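Local structure of protein A49R (Vaccinia virus, 4D5T) at residues A[131-134]-A[135-138]; A[85-88]-A[89-93]. The protein inhibits host NF-kappa-B activation by binding BTRC, which diminishes ubiquitination of the inhibitor NFKBIA and keeps p65/RELA in the cytoplasm. One frame throughout, in Å; residues are numbered along the deposited sequence. Where two conformers were deposited one is given.

Contact 1 of 2, residues A[131-134]-A[135-138]. With SO4 (sulfate ion), chain I.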
ATOM      1  N   ILE A 131       5.374 -10.073   5.735  1.00 24.43           N
ATOM      2  CA  ILE A 131       3.946  -9.840   5.961  1.00 23.48           C
ATOM      3  C   ILE A 131       3.000 -10.840   5.303  1.00 22.44           C
ATOM      4  O   ILE A 131       1.783 -10.596   5.221  1.00 22.39           O
ATOM      5  CB  ILE A 131       3.530  -8.376   5.599  1.00 23.31           C
ATOM      6  CG1 ILE A 131       3.714  -8.013   4.096  1.00 22.37           C
ATOM      7  CG2 ILE A 131       4.278  -7.369   6.473  1.00 23.39           C
ATOM      8  CD1 ILE A 131       3.057  -6.691   3.694  1.00 21.85           C
ATOM      9  N   LYS A 132       3.511 -11.873   4.665  1.00 22.21           N
ATOM     10  CA  LYS A 132       2.647 -12.807   3.955  1.00 23.02           C
ATOM     11  C   LYS A 132       1.513 -13.393   4.895  1.00 22.98           C
ATOM     12  O   LYS A 132       0.380 -13.513   4.458  1.00 23.74           O
ATOM     13  CB  LYS A 132       3.461 -13.946   3.266  1.00 26.60           C
ATOM     14  CG  LYS A 132       4.163 -13.488   1.981  1.00 28.63           C
ATOM     15  CD  LYS A 132       5.119 -14.517   1.336  1.00 31.13           C
ATOM     16  CE  LYS A 132       4.415 -15.639   0.657  1.00 30.79           C
ATOM     17  NZ  LYS A 132       5.422 -16.411  -0.129  1.00 28.94           N
ATOM     18  N   GLN A 133       1.818 -13.756   6.143  1.00 22.31           N
ATOM     19  CA  GLN A 133       0.788 -14.316   7.023  1.00 22.34           C
ATOM     20  C   GLN A 133      -0.270 -13.312   7.408  1.00 22.99           C
ATOM     21  O   GLN A 133      -1.448 -13.634   7.450  1.00 21.85           O
ATOM     22  CB  GLN A 133       1.401 -14.903   8.271  1.00 23.49           C
ATOM     23  CG  GLN A 133       0.363 -15.314   9.302  1.00 24.08           C
ATOM     24  CD  GLN A 133      -0.539 -16.452   8.860  1.00 26.37           C
ATOM     25  OE1 GLN A 133      -0.251 -17.180   7.906  1.00 27.64           O
ATOM     26  NE2 GLN A 133      -1.669 -16.594   9.566  1.00 25.98           N
ATOM     27  N   VAL A 134       0.153 -12.067   7.609  1.00 21.73           N
ATOM     28  CA  VAL A 134      -0.814 -11.048   7.914  1.00 22.91           C
ATOM     29  C   VAL A 134      -1.706 -10.790   6.673  1.00 21.49           C
ATOM     30  O   VAL A 134      -2.883 -10.515   6.834  1.00 23.16           O
ATOM     31  CB  VAL A 134      -0.106  -9.755   8.347  1.00 23.94           C
ATOM     32  CG1 VAL A 134      -1.122  -8.793   8.841  1.00 24.07           C
ATOM     33  CG2 VAL A 134       0.803 -10.079   9.495  1.00 30.29           C
ATOM     34  N   ILE A 135      -1.173 -10.864   5.464  1.00 21.28           N
ATOM     35  CA  ILE A 135      -2.032 -10.708   4.259  1.00 21.88           C
ATOM     36  C   ILE A 135      -3.067 -11.907   4.226  1.00 22.36           C
ATOM     37  O   ILE A 135      -4.243 -11.673   4.084  1.00 20.62           O
ATOM     38  CB  ILE A 135      -1.192 -10.644   2.976  1.00 21.73           C
ATOM     39  CG1 ILE A 135      -0.333  -9.318   2.959  1.00 20.51           C
ATOM     40  CG2 ILE A 135      -2.003 -10.647   1.673  1.00 24.35           C
ATOM     41  CD1 ILE A 135       0.782  -9.232   1.951  1.00 21.39           C
ATOM     42  N   ARG A 136      -2.567 -13.131   4.372  1.00 24.40           N
ATOM     43  CA  ARG A 136      -3.390 -14.341   4.266  1.00 26.21           C
ATOM     44  C   ARG A 136      -4.546 -14.288   5.234  1.00 25.46           C
ATOM     45  O   ARG A 136      -5.665 -14.644   4.903  1.00 29.55           O
ATOM     46  CB  ARG A 136      -2.650 -15.573   4.872  1.00 31.22           C
ATOM     47  CG  ARG A 136      -1.819 -16.376   3.967  1.00 31.65           C
ATOM     48  CD  ARG A 136      -1.169 -17.624   4.586  1.00 30.16           C
ATOM     49  NE  ARG A 136       0.085 -17.734   3.880  1.00 30.29           N
ATOM     50  CZ  ARG A 136       1.311 -17.502   4.335  1.00 31.45           C
ATOM     51  NH1 ARG A 136       1.575 -17.236   5.613  1.00 30.52           N
ATOM     52  NH2 ARG A 136       2.346 -17.651   3.487  1.00 33.69           N
ATOM     53  N   GLU A 137      -4.218 -13.962   6.465  1.00 23.71           N
ATOM     54  CA  GLU A 137      -5.166 -14.032   7.524  1.00 25.23           C
ATOM     55  C   GLU A 137      -6.267 -12.959   7.429  1.00 24.99           C
ATOM     56  O   GLU A 137      -7.345 -13.143   7.989  1.00 25.74           O
ATOM     57  CB  GLU A 137      -4.378 -13.991   8.833  1.00 29.01           C
ATOM     58  CG  GLU A 137      -5.121 -14.377  10.091  1.00 31.75           C
ATOM     59  CD  GLU A 137      -4.263 -14.710  11.304  1.00 33.41           C
ATOM     60  OE1 GLU A 137      -2.992 -14.768  11.340  1.00 32.44           O
ATOM     61  OE2 GLU A 137      -4.957 -15.018  12.278  1.00 34.48           O
ATOM     62  N   ASN A 138      -5.958 -11.820   6.814  1.00 23.24           N
ATOM     63  CA  ASN A 138      -6.807 -10.663   6.924  1.00 22.95           C
ATOM     64  C   ASN A 138      -7.314 -10.019   5.616  1.00 23.58           C
ATOM     65  O   ASN A 138      -8.184  -9.155   5.678  1.00 21.35           O
ATOM     66  CB  ASN A 138      -6.055  -9.574   7.721  1.00 23.66           C
ATOM     67  CG  ASN A 138      -5.741  -9.981   9.122  1.00 25.12           C
ATOM     68  OD1 ASN A 138      -6.653 -10.144   9.948  1.00 26.74           O
ATOM     69  ND2 ASN A 138      -4.453 -10.307   9.376  1.00 24.48           N
TER
HETATM   70  S   SO4 I1000       8.804 -17.219   1.250  0.80 42.09           S
HETATM   71  O1  SO4 I1000       9.594 -16.742   0.080  0.80 34.43           O
HETATM   72  O2  SO4 I1000       8.509 -18.658   1.223  0.80 40.16           O
HETATM   73  O3  SO4 I1000       7.592 -16.441   1.285  0.80 36.60           O
HETATM   74  O4  SO4 I1000       9.576 -16.947   2.475  0.80 39.65           O

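Contact 2 of 2, residues A[85-88]-A[89-93]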
ATOM      1  N   ASN A  85       6.497   6.146  12.645  1.00 33.93           N
ATOM      2  CA  ASN A  85       5.168   5.677  13.141  1.00 32.49           C
ATOM      3  C   ASN A  85       4.557   4.646  12.210  1.00 30.98           C
ATOM      4  O   ASN A  85       4.147   3.608  12.647  1.00 30.94           O
ATOM      5  CB  ASN A  85       4.229   6.900  13.283  1.00 38.21           C
ATOM      6  CG  ASN A  85       2.802   6.537  13.714  1.00 45.81           C
ATOM      7  OD1 ASN A  85       2.035   5.946  12.983  1.00 51.81           O
ATOM      8  ND2 ASN A  85       2.437   6.951  14.893  1.00 52.81           N
ATOM      9  N   LYS A  86       4.504   4.926  10.909  1.00 30.55           N
ATOM     10  CA  LYS A  86       3.801   4.009   9.989  1.00 27.83           C
ATOM     11  C   LYS A  86       4.602   2.698   9.781  1.00 27.54           C
ATOM     12  O   LYS A  86       4.028   1.614   9.719  1.00 26.05           O
ATOM     13  CB  LYS A  86       3.597   4.637   8.644  1.00 26.61           C
ATOM     14  CG  LYS A  86       2.655   5.853   8.579  1.00 30.90           C
ATOM     15  CD  LYS A  86       1.281   5.629   9.127  1.00 29.61           C
ATOM     16  CE  LYS A  86       0.392   6.811   8.819  1.00 32.98           C
ATOM     17  NZ  LYS A  86      -0.963   6.596   9.377  1.00 32.54           N
ATOM     18  N   PHE A  87       5.930   2.819   9.775  1.00 24.78           N
ATOM     19  CA  PHE A  87       6.806   1.630   9.578  1.00 25.20           C
ATOM     20  C   PHE A  87       6.589   0.551  10.536  1.00 24.09           C
ATOM     21  O   PHE A  87       6.586  -0.621  10.130  1.00 22.92           O
ATOM     22  CB  PHE A  87       8.287   1.956   9.565  1.00 26.17           C
ATOM     23  CG  PHE A  87       9.037   1.112   8.579  1.00 26.90           C
ATOM     24  CD1 PHE A  87       9.369  -0.166   8.993  1.00 26.35           C
ATOM     25  CD2 PHE A  87       9.250   1.461   7.316  1.00 26.06           C
ATOM     26  CE1 PHE A  87      10.024  -1.024   8.164  1.00 26.75           C
ATOM     27  CE2 PHE A  87       9.879   0.591   6.443  1.00 25.22           C
ATOM     28  CZ  PHE A  87      10.251  -0.656   6.870  1.00 27.36           C
ATOM     29  N   MET A  88       6.309   0.889  11.788  1.00 25.60           N
ATOM     30  CA  MET A  88       6.147  -0.146  12.763  1.00 27.23           C
ATOM     31  C   MET A  88       4.976  -1.111  12.430  1.00 23.79           C
ATOM     32  O   MET A  88       5.006  -2.213  12.912  1.00 23.35           O
ATOM     33  CB  MET A  88       5.998   0.411  14.181  1.00 30.21           C
ATOM     34  CG  MET A  88       7.176   1.246  14.685  1.00 34.79           C
ATOM     35  SD  MET A  88       8.836   0.606  14.340  1.00 39.80           S
ATOM     36  CE  MET A  88       9.925   2.002  14.499  1.00 48.60           C
ATOM     37  N   SER A  89       3.988  -0.680  11.621  0.72 23.75           N
ATOM     38  CA  SER A  89       2.846  -1.550  11.246  0.72 23.98           C
ATOM     39  C   SER A  89       3.361  -2.803  10.563  0.72 20.36           C
ATOM     40  O   SER A  89       2.770  -3.857  10.672  0.72 20.03           O
ATOM     41  CB  SER A  89       1.796  -0.841  10.338  0.72 24.75           C
ATOM     42  OG  SER A  89       1.248   0.340  10.948  0.72 27.60           O
ATOM     43  N   PHE A  90       4.473  -2.690   9.863  1.00 21.33           N
ATOM     44  CA  PHE A  90       5.026  -3.856   9.124  1.00 21.62           C
ATOM     45  C   PHE A  90       5.453  -4.961  10.052  1.00 23.37           C
ATOM     46  O   PHE A  90       5.582  -6.147   9.642  1.00 23.42           O
ATOM     47  CB  PHE A  90       6.206  -3.488   8.249  1.00 21.79           C
ATOM     48  CG  PHE A  90       5.888  -2.593   7.129  1.00 21.94           C
ATOM     49  CD1 PHE A  90       4.904  -2.913   6.220  1.00 23.60           C
ATOM     50  CD2 PHE A  90       6.535  -1.383   7.011  1.00 23.32           C
ATOM     51  CE1 PHE A  90       4.598  -2.074   5.191  1.00 24.43           C
ATOM     52  CE2 PHE A  90       6.241  -0.533   5.976  1.00 24.95           C
ATOM     53  CZ  PHE A  90       5.267  -0.880   5.038  1.00 22.71           C
ATOM     54  N   TYR A  91       5.702  -4.618  11.332  1.00 22.70           N
ATOM     55  CA  TYR A  91       6.163  -5.604  12.290  1.00 24.72           C
ATOM     56  C   TYR A  91       5.023  -6.145  13.147  1.00 24.95           C
ATOM     57  O   TYR A  91       5.243  -6.981  14.005  1.00 26.17           O
ATOM     58  CB  TYR A  91       7.183  -4.986  13.194  1.00 25.03           C
ATOM     59  CG  TYR A  91       8.388  -4.285  12.465  1.00 26.45           C
ATOM     60  CD1 TYR A  91       8.991  -4.822  11.347  1.00 27.37           C
ATOM     61  CD2 TYR A  91       8.923  -3.094  12.990  1.00 28.61           C
ATOM     62  CE1 TYR A  91      10.115  -4.246  10.786  1.00 26.31           C
ATOM     63  CE2 TYR A  91      10.037  -2.457  12.416  1.00 28.49           C
ATOM     64  CZ  TYR A  91      10.656  -3.088  11.342  1.00 29.37           C
ATOM     65  OH  TYR A  91      11.823  -2.484  10.821  1.00 29.87           O
ATOM     66  N   LYS A  92       3.808  -5.647  12.913  1.00 24.03           N
ATOM     67  CA  LYS A  92       2.624  -6.043  13.722  1.00 27.07           C
ATOM     68  C   LYS A  92       1.625  -6.816  12.895  1.00 26.15           C
ATOM     69  O   LYS A  92       1.882  -7.057  11.719  1.00 25.38           O
ATOM     70  CB  LYS A  92       2.012  -4.783  14.345  1.00 26.69           C
ATOM     71  CG  LYS A  92       2.978  -4.103  15.301  1.00 31.12           C
ATOM     72  CD  LYS A  92       2.412  -2.833  15.887  1.00 33.61           C
ATOM     73  CE  LYS A  92       1.861  -3.131  17.276  1.00 40.94           C
ATOM     74  NZ  LYS A  92       1.900  -1.906  18.119  1.00 53.16           N
ATOM     75  N   ASP A  93       0.492  -7.196  13.488  0.51 27.58           N
ATOM     76  CA  ASP A  93      -0.440  -8.141  12.884  0.51 29.93           C
ATOM     77  C   ASP A  93      -1.731  -7.538  12.354  0.51 27.98           C
ATOM     78  O   ASP A  93      -2.745  -8.267  12.189  0.51 27.15           O
ATOM     79  CB  ASP A  93      -0.813  -9.240  13.898  0.51 33.72           C
ATOM     80  CG  ASP A  93       0.388 -10.089  14.302  0.51 38.61           C
ATOM     81  OD1 ASP A  93       1.372 -10.202  13.528  0.51 40.52           O
ATOM     82  OD2 ASP A  93       0.354 -10.642  15.413  0.51 49.64           O
TER
HETATM   83  O   HOH W   1       1.753   2.354  12.190  1.00 54.90           O

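Contact 1 of 2, residues A[131-134]-A[135-138]
Gln133 spends both ends of its amide within the first turns of helix 132-150, accepting from Arg136 and donating to Glu137. Arg136 NH1 reaches Gln133 OE1 at 2.9 Å in a nearly straight bond (166°), on a lone pair of the amide oxygen and in the guanidinium plane. On the other end, Gln133 NE2 lies 2.9 Å from Glu137 OE1, which it meets from above the carboxylate plane. A bend at chi2 (65°) in Gln133 folds the amide back along the helix, where it can span the two neighbours. The stronger partner of Arg136 lies elsewhere: NE forms a salt bridge with Glu25, so Gln133 takes the NH1 side of a guanidinium that is already anchored.

Beneath this polar surface run the helical backbone bonds, including Arg136 N to Lys132 O at 3.0 Å. Val134 O takes the side-chain amide of Asn138 in its carbonyl plane, ND2 to O 3.0 Å, besides a weak bond from Asn138 N. On the buried flank Ile131 CD1 meets Ile135 CD1 at 3.8 Å, and both side chains lean on helix 95-109, at Ile98 and Leu95 respectively. Lys132 leads the other way: NZ binds sulfate O3 at 2.6 Å and also the carbonyl of Ile27, while Asn29 N holds the same ion, which probably came from the crystallisation liquor.

With an acceptor role at OE1 and a donor role at NE2, the Gln133 amide is fixed in its rotation, and it bridges a positive and a negative side chain, whose opposite charges would be expected to polarise it in the same sense.

Contact 2 of 2, residues A[85-88]-A[89-93]
Three successive backbone bonds join each residue to the one three positions back as the chain runs on from helix 76-87 of this Bcl-2 family protein: Ser89 N to Lys86 O, Phe90 N to Phe87 O and Tyr91 N to Met88 O. These are turns of the 3-10 type, with the donors standing above the carbonyl planes, and Lys92 N to Ser89 O continues the series. Spaced i, i+3 and i+4, Phe87, Phe90 and Tyr91 gather as an aromatic cluster, with Met88 beside it.

Phe87 is the middle ring. Phe90 presents its edge to one face of Phe87 in a T-shaped stack, with centroids 4.8 Å apart and planes at 73°; Phe90 CD2 sits over the centre of the Phe87 ring and is 3.7 Å from Phe87 CD1. Phe87 in turn directs its own edge toward the face of Tyr91, in an offset edge-to-face pair with planes at 60°. Here Phe87 CE1 comes within 3.8 Å of Tyr91 CZ. Phe87 thus gives a face to one neighbour and an edge to the other.

Around the cluster, Phe90 packs on Ile98 and Ile102 of helix 95-109, whereas Phe87 rests on Arg125 and Ile126 at the end of helix 112-126. The cluster thus ties the end of helix 76-87 to helix 112-126 through Phe87, and the following loop to helix 95-109 through Phe90. Lys86 reaches helix 95-109 as well, through a salt bridge to Asp100.

On the exposed side, Met88 makes a Met-aromatic contact. A bend at chi2 (-43°) curls its thioether back toward Tyr91, whose ring it meets at the edge and not over a face, with Met88 SD 3.8 Å from Tyr91 CE2.

Along the chain contact 2 comes first, turning the end of helix 76-87 into the loop before helix 95-109; contact 1 follows after helices 95-109 and 112-126, in the opening turns of helix 132-150. Each is local, so the two stand in series, neither nested nor crossed, and neither closes a long loop. Their centres are about 13 Å apart, yet they touch: Ile131 CG2 packs on Phe90 O at 3.6 Å, and Val134 CG1 on Asp93 O at 3.8 Å. Ile98 of helix 95-109 is shared, meeting Phe90 from contact 2 and both Ile131 and Val134 from contact 1.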